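Local coordinates for protein DMATS type aromatic prenyltransferase (Streptomyces coelicolor, PDB 6ZS0) that probably transfers a dimethylallyl group to the 5-position of the tryptophan indole, as a 5-dimethylallyltryptophan synthase of the ABBA-barrel prenyltransferase fold, at residues T165-L170 with H175-D180; H258-T261 with R267-G270. All coordinates share one frame; numbering follows the deposited sequence.

Interaction 1 of 2, residues T165-L170 with H175-D180; sequences TVREAL and HHQAFD
F179 and L170 form the apolar centre of this contact, where the chain leaves helix 162-175 and folds back along it. The CB of F179 is directed at the helix, and CG anti to the backbone N (chi1 -179°) sets the ring edge against V166 CG1, 3.9 Å from F179 CD1. One turn further on, L170 CD1 lies against the backbone of F179, 3.7 Å from its N, and reaches A178 CB. The reversal is a type II' beta turn from H175 to A178, just after one of the helices that surround the ABBA barrel. At its first position H175 ND1 bonds to A265 O, and H175 N donates back to L170 O (3.0 Å), while a water joins R167 O and H176 O to F179 N. R167 carries the polar edge. Its guanidinium passes with one face over F179 CD2 and grips D180 end-on: NH1 to OD1 at 2.9 Å, and NH2 to OD2 at 3.0 Å in a nearly straight bond. The same NH2 donates to Q177 OE1 (2.9 Å), with the amide almost coplanar with the guanidinium. A leucine in place of R167 would probably leave the D180 carboxylate without its positive mate and Q177 OE1 without this donor.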
loop_
_atom_site.group_PDB
_atom_site.type_symbol
_atom_site.label_atom_id
_atom_site.label_comp_id
_atom_site.label_asym_id
_atom_site.label_seq_id
_atom_site.Cartn_x
_atom_site.Cartn_y
_atom_site.Cartn_z
ATOM N N THR A 165 -15.099 -5.681 -14.686
ATOM C CA THR A 165 -14.678 -4.288 -14.389
ATOM C C THR A 165 -13.194 -4.128 -14.721
ATOM O O THR A 165 -12.861 -3.131 -15.348
ATOM C CB THR A 165 -15.037 -3.912 -12.952
ATOM O OG1 THR A 165 -16.439 -4.115 -12.838
ATOM C CG2 THR A 165 -14.705 -2.481 -12.608
ATOM N N VAL A 166 -12.331 -5.068 -14.321
ATOM C CA VAL A 166 -10.873 -4.984 -14.603
ATOM C C VAL A 166 -10.654 -5.056 -16.123
ATOM O O VAL A 166 -9.843 -4.250 -16.669
ATOM C CB VAL A 166 -10.066 -6.058 -13.861
ATOM C CG1 VAL A 166 -8.613 -6.034 -14.283
ATOM C CG2 VAL A 166 -10.186 -5.927 -12.339
ATOM N N ARG A 167 -11.316 -5.997 -16.785
ATOM C CA ARG A 167 -11.147 -6.166 -18.244
ATOM C C ARG A 167 -11.516 -4.853 -18.945
ATOM O O ARG A 167 -10.750 -4.410 -19.783
ATOM C CB ARG A 167 -11.970 -7.349 -18.746
ATOM C CG ARG A 167 -11.956 -7.488 -20.261
ATOM C CD ARG A 167 -12.921 -8.543 -20.735
ATOM N NE ARG A 167 -12.608 -9.877 -20.236
ATOM C CZ ARG A 167 -11.677 -10.693 -20.745
ATOM N NH1 ARG A 167 -11.512 -11.903 -20.235
ATOM N NH2 ARG A 167 -10.908 -10.307 -21.748
ATOM N N GLU A 168 -12.644 -4.234 -18.590
ATOM C CA GLU A 168 -13.117 -2.991 -19.237
ATOM C C GLU A 168 -12.155 -1.854 -18.900
ATOM O O GLU A 168 -11.823 -1.075 -19.794
ATOM C CB GLU A 168 -14.542 -2.643 -18.807
ATOM C CG GLU A 168 -15.045 -1.323 -19.373
ATOM C CD GLU A 168 -15.100 -1.207 -20.896
ATOM O OE1 GLU A 168 -14.868 -2.227 -21.600
ATOM O OE2 GLU A 168 -15.382 -0.098 -21.369
ATOM N N ALA A 169 -11.687 -1.759 -17.650
ATOM C CA ALA A 169 -10.716 -0.701 -17.270
ATOM C C ALA A 169 -9.470 -0.781 -18.159
ATOM O O ALA A 169 -9.031 0.263 -18.690
ATOM C CB ALA A 169 -10.354 -0.812 -15.809
ATOM N N LEU A 170 -8.919 -1.976 -18.332
ATOM C CA LEU A 170 -7.636 -2.149 -19.059
ATOM C C LEU A 170 -7.856 -1.764 -20.523
ATOM O O LEU A 170 -7.026 -1.030 -21.070
ATOM C CB LEU A 170 -7.147 -3.583 -18.902
ATOM C CG LEU A 170 -6.623 -3.923 -17.508
ATOM C CD1 LEU A 170 -6.386 -5.423 -17.385
ATOM C CD2 LEU A 170 -5.347 -3.146 -17.204
ATOM N N HIS A 175 -5.013 -0.984 -23.337
ATOM C CA HIS A 175 -4.305 -2.268 -23.116
ATOM C C HIS A 175 -5.130 -3.440 -23.642
ATOM O O HIS A 175 -4.814 -4.568 -23.300
ATOM C CB HIS A 175 -3.941 -2.415 -21.642
ATOM C CG HIS A 175 -2.890 -1.455 -21.235
ATOM N ND1 HIS A 175 -1.585 -1.567 -21.677
ATOM C CD2 HIS A 175 -2.942 -0.354 -20.468
ATOM C CE1 HIS A 175 -0.879 -0.577 -21.168
ATOM N NE2 HIS A 175 -1.685 0.181 -20.430
ATOM N N HIS A 176 -6.110 -3.174 -24.501
ATOM C CA HIS A 176 -6.843 -4.215 -25.265
ATOM C C HIS A 176 -7.272 -5.341 -24.311
ATOM O O HIS A 176 -7.896 -5.018 -23.263
ATOM C CB HIS A 176 -5.983 -4.660 -26.462
ATOM C CG HIS A 176 -5.648 -3.520 -27.363
ATOM N ND1 HIS A 176 -4.504 -2.747 -27.191
ATOM C CD2 HIS A 176 -6.323 -2.971 -28.399
ATOM C CE1 HIS A 176 -4.481 -1.788 -28.103
ATOM N NE2 HIS A 176 -5.585 -1.907 -28.863
ATOM N N GLN A 177 -6.958 -6.602 -24.626
ATOM C CA GLN A 177 -7.403 -7.770 -23.817
ATOM C C GLN A 177 -6.278 -8.212 -22.855
ATOM O O GLN A 177 -6.178 -9.412 -22.585
ATOM C CB GLN A 177 -7.926 -8.876 -24.745
ATOM C CG GLN A 177 -9.216 -8.499 -25.489
ATOM C CD GLN A 177 -10.221 -7.725 -24.655
ATOM O OE1 GLN A 177 -10.830 -8.246 -23.717
ATOM N NE2 GLN A 177 -10.411 -6.457 -24.998
ATOM N N ALA A 178 -5.516 -7.259 -22.294
ATOM C CA ALA A 178 -4.475 -7.488 -21.252
ATOM C C ALA A 178 -5.040 -8.351 -20.102
ATOM O O ALA A 178 -4.288 -9.145 -19.484
ATOM C CB ALA A 178 -3.962 -6.156 -20.753
ATOM N N PHE A 179 -6.318 -8.218 -19.790
ATOM C CA PHE A 179 -6.969 -9.025 -18.730
ATOM C C PHE A 179 -6.576 -10.497 -18.860
ATOM O O PHE A 179 -6.351 -11.163 -17.830
ATOM C CB PHE A 179 -8.488 -8.921 -18.786
ATOM C CG PHE A 179 -9.133 -9.728 -17.700
ATOM C CD1 PHE A 179 -9.198 -9.234 -16.407
ATOM C CD2 PHE A 179 -9.592 -11.014 -17.953
ATOM C CE1 PHE A 179 -9.771 -9.992 -15.399
ATOM C CE2 PHE A 179 -10.151 -11.776 -16.940
ATOM C CZ PHE A 179 -10.230 -11.266 -15.664
ATOM N N ASP A 180 -6.518 -11.000 -20.092
ATOM C CA ASP A 180 -6.274 -12.442 -20.383
ATOM C C ASP A 180 -4.815 -12.850 -20.133
ATOM O O ASP A 180 -4.580 -14.058 -20.078
ATOM C CB ASP A 180 -6.759 -12.783 -21.792
ATOM C CG ASP A 180 -8.263 -12.641 -21.889
ATOM O OD1 ASP A 180 -8.947 -13.140 -20.982
ATOM O OD2 ASP A 180 -8.737 -12.018 -22.852
HETATM O O HOH W 1 -8.381 -6.255 -20.863
#

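Interaction 2 of 2, residues H258-T261 with R267-G270; sequences HSFT and RPSG
The ring of F260 has P268 over one face, its CB 4.0 Å from the ring centroid and only 17° off the normal, a CH-pi contact displaced toward the rim. The two side chains run alongside each other in the same direction, and P268 CD comes to 3.5 Å from F260 CE1. The backbones meet in a classic beta bulge, with S269 and G270 both facing S259 where strands 254-260 and 270-275 of the barrel pair. S259 N donates almost straight to G270 O (2.9 Å), reaching it from above the carbonyl plane. S259 O receives two N-H groups: that of S269 at 2.8 Å, nearly along the C=O axis, and more weakly that of G270 at 3.3 Å. G270 has no side chain where it faces S259; a CB there would come close to S259 CB. S259 OG bonds to K204 on the adjoining strand 202-209, and R267 forms a salt bridge with D224. With its OG1 set between the backbone N and the carbonyl carbon (chi1 62°), T261 donates from OG1 to S269 OG in one of the two modelled conformers of S269. At the outer end a water accepts from T261 N (3.0 Å) and donates to R267 O.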
loop_
_atom_site.group_PDB
_atom_site.type_symbol
_atom_site.label_atom_id
_atom_site.label_comp_id
_atom_site.label_asym_id
_atom_site.label_seq_id
_atom_site.Cartn_x
_atom_site.Cartn_y
_atom_site.Cartn_z
ATOM N N HIS A 258 0.209 -6.562 -11.020
ATOM C CA HIS A 258 0.688 -6.711 -12.421
ATOM C C HIS A 258 0.589 -5.352 -13.074
ATOM O O HIS A 258 -0.556 -4.826 -13.147
ATOM C CB HIS A 258 -0.139 -7.799 -13.116
ATOM C CG HIS A 258 -0.163 -9.046 -12.299
ATOM N ND1 HIS A 258 0.688 -10.094 -12.548
ATOM C CD2 HIS A 258 -0.870 -9.376 -11.194
ATOM C CE1 HIS A 258 0.499 -11.028 -11.644
ATOM N NE2 HIS A 258 -0.463 -10.609 -10.786
ATOM N N SER A 259 1.730 -4.834 -13.508
ATOM C CA SER A 259 1.918 -3.444 -13.971
ATOM C C SER A 259 1.921 -3.459 -15.494
ATOM O O SER A 259 2.781 -4.160 -16.063
ATOM C CB SER A 259 3.199 -2.845 -13.418
ATOM O OG SER A 259 3.050 -2.564 -12.022
ATOM N N PHE A 260 0.974 -2.725 -16.097
ATOM C CA PHE A 260 0.892 -2.436 -17.555
ATOM C C PHE A 260 1.294 -0.973 -17.804
ATOM O O PHE A 260 0.545 -0.060 -17.385
ATOM C CB PHE A 260 -0.523 -2.743 -18.039
ATOM C CG PHE A 260 -0.963 -4.162 -17.814
ATOM C CD1 PHE A 260 -0.726 -5.139 -18.775
ATOM C CD2 PHE A 260 -1.612 -4.531 -16.642
ATOM C CE1 PHE A 260 -1.136 -6.448 -18.573
ATOM C CE2 PHE A 260 -2.019 -5.845 -16.441
ATOM C CZ PHE A 260 -1.778 -6.803 -17.407
ATOM N N THR A 261 2.435 -0.755 -18.468
ATOM C CA THR A 261 3.043 0.591 -18.651
ATOM C C THR A 261 3.325 0.888 -20.127
ATOM O O THR A 261 3.182 2.064 -20.513
ATOM C CB THR A 261 4.314 0.716 -17.811
ATOM O OG1 THR A 261 5.234 -0.263 -18.296
ATOM C CG2 THR A 261 4.030 0.520 -16.336
ATOM N N ARG A 267 0.549 -7.448 -22.168
ATOM C CA ARG A 267 1.325 -8.232 -21.174
ATOM C C ARG A 267 1.941 -7.272 -20.170
ATOM O O ARG A 267 2.341 -6.179 -20.540
ATOM C CB ARG A 267 2.381 -9.071 -21.897
ATOM C CG ARG A 267 1.780 -10.043 -22.905
ATOM C CD ARG A 267 2.781 -10.997 -23.529
ATOM N NE ARG A 267 3.264 -12.009 -22.591
ATOM C CZ ARG A 267 4.435 -11.970 -21.944
ATOM N NH1 ARG A 267 4.766 -12.954 -21.117
ATOM N NH2 ARG A 267 5.265 -10.953 -22.115
ATOM N N PRO A 268 1.996 -7.625 -18.865
ATOM C CA PRO A 268 2.587 -6.737 -17.869
ATOM C C PRO A 268 4.120 -6.700 -17.910
ATOM O O PRO A 268 4.725 -7.693 -18.252
ATOM C CB PRO A 268 2.083 -7.314 -16.532
ATOM C CG PRO A 268 1.881 -8.778 -16.819
ATOM C CD PRO A 268 1.436 -8.847 -18.269
ATOM N N SER A 269 4.682 -5.537 -17.590
ATOM C CA SER A 269 6.147 -5.295 -17.529
ATOM C C SER A 269 6.629 -5.301 -16.078
ATOM O O SER A 269 7.840 -5.217 -15.853
ATOM C CB SER A 269 6.506 -4.010 -18.210
ATOM O OG SER A 269 5.832 -2.939 -17.602
ATOM N N GLY A 270 5.709 -5.392 -15.116
ATOM C CA GLY A 270 6.110 -5.377 -13.701
ATOM C C GLY A 270 5.256 -6.316 -12.895
ATOM O O GLY A 270 4.098 -6.567 -13.301
HETATM O O HOH W 2 3.296 -3.258 -19.889
#

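In the fold
Interaction 2 is the more buried contact, its centre about 17 Å from that of the chain against about 22 Å for the partly buried interaction 1. Interaction 2 joins the end of strand 254-260 to the loop leading into strand 270-275 by backbone bonds and a proline-phenylalanine contact; interaction 1 fastens a turn to its own helix through apolar packing inside and an arginine-centred polar group on the surface side. The two sites, whose centres are 12 Å apart, join at F260: A178 CB packs 3.6 Å from F260 CE1, and L170 CD2 lies 4.0 Å from F260 CD2. Helix 162-175 and the turn after it thus rest on the end of strand 254-260. Q177 also bonds to E266, in the loop joining the strands of interaction 2.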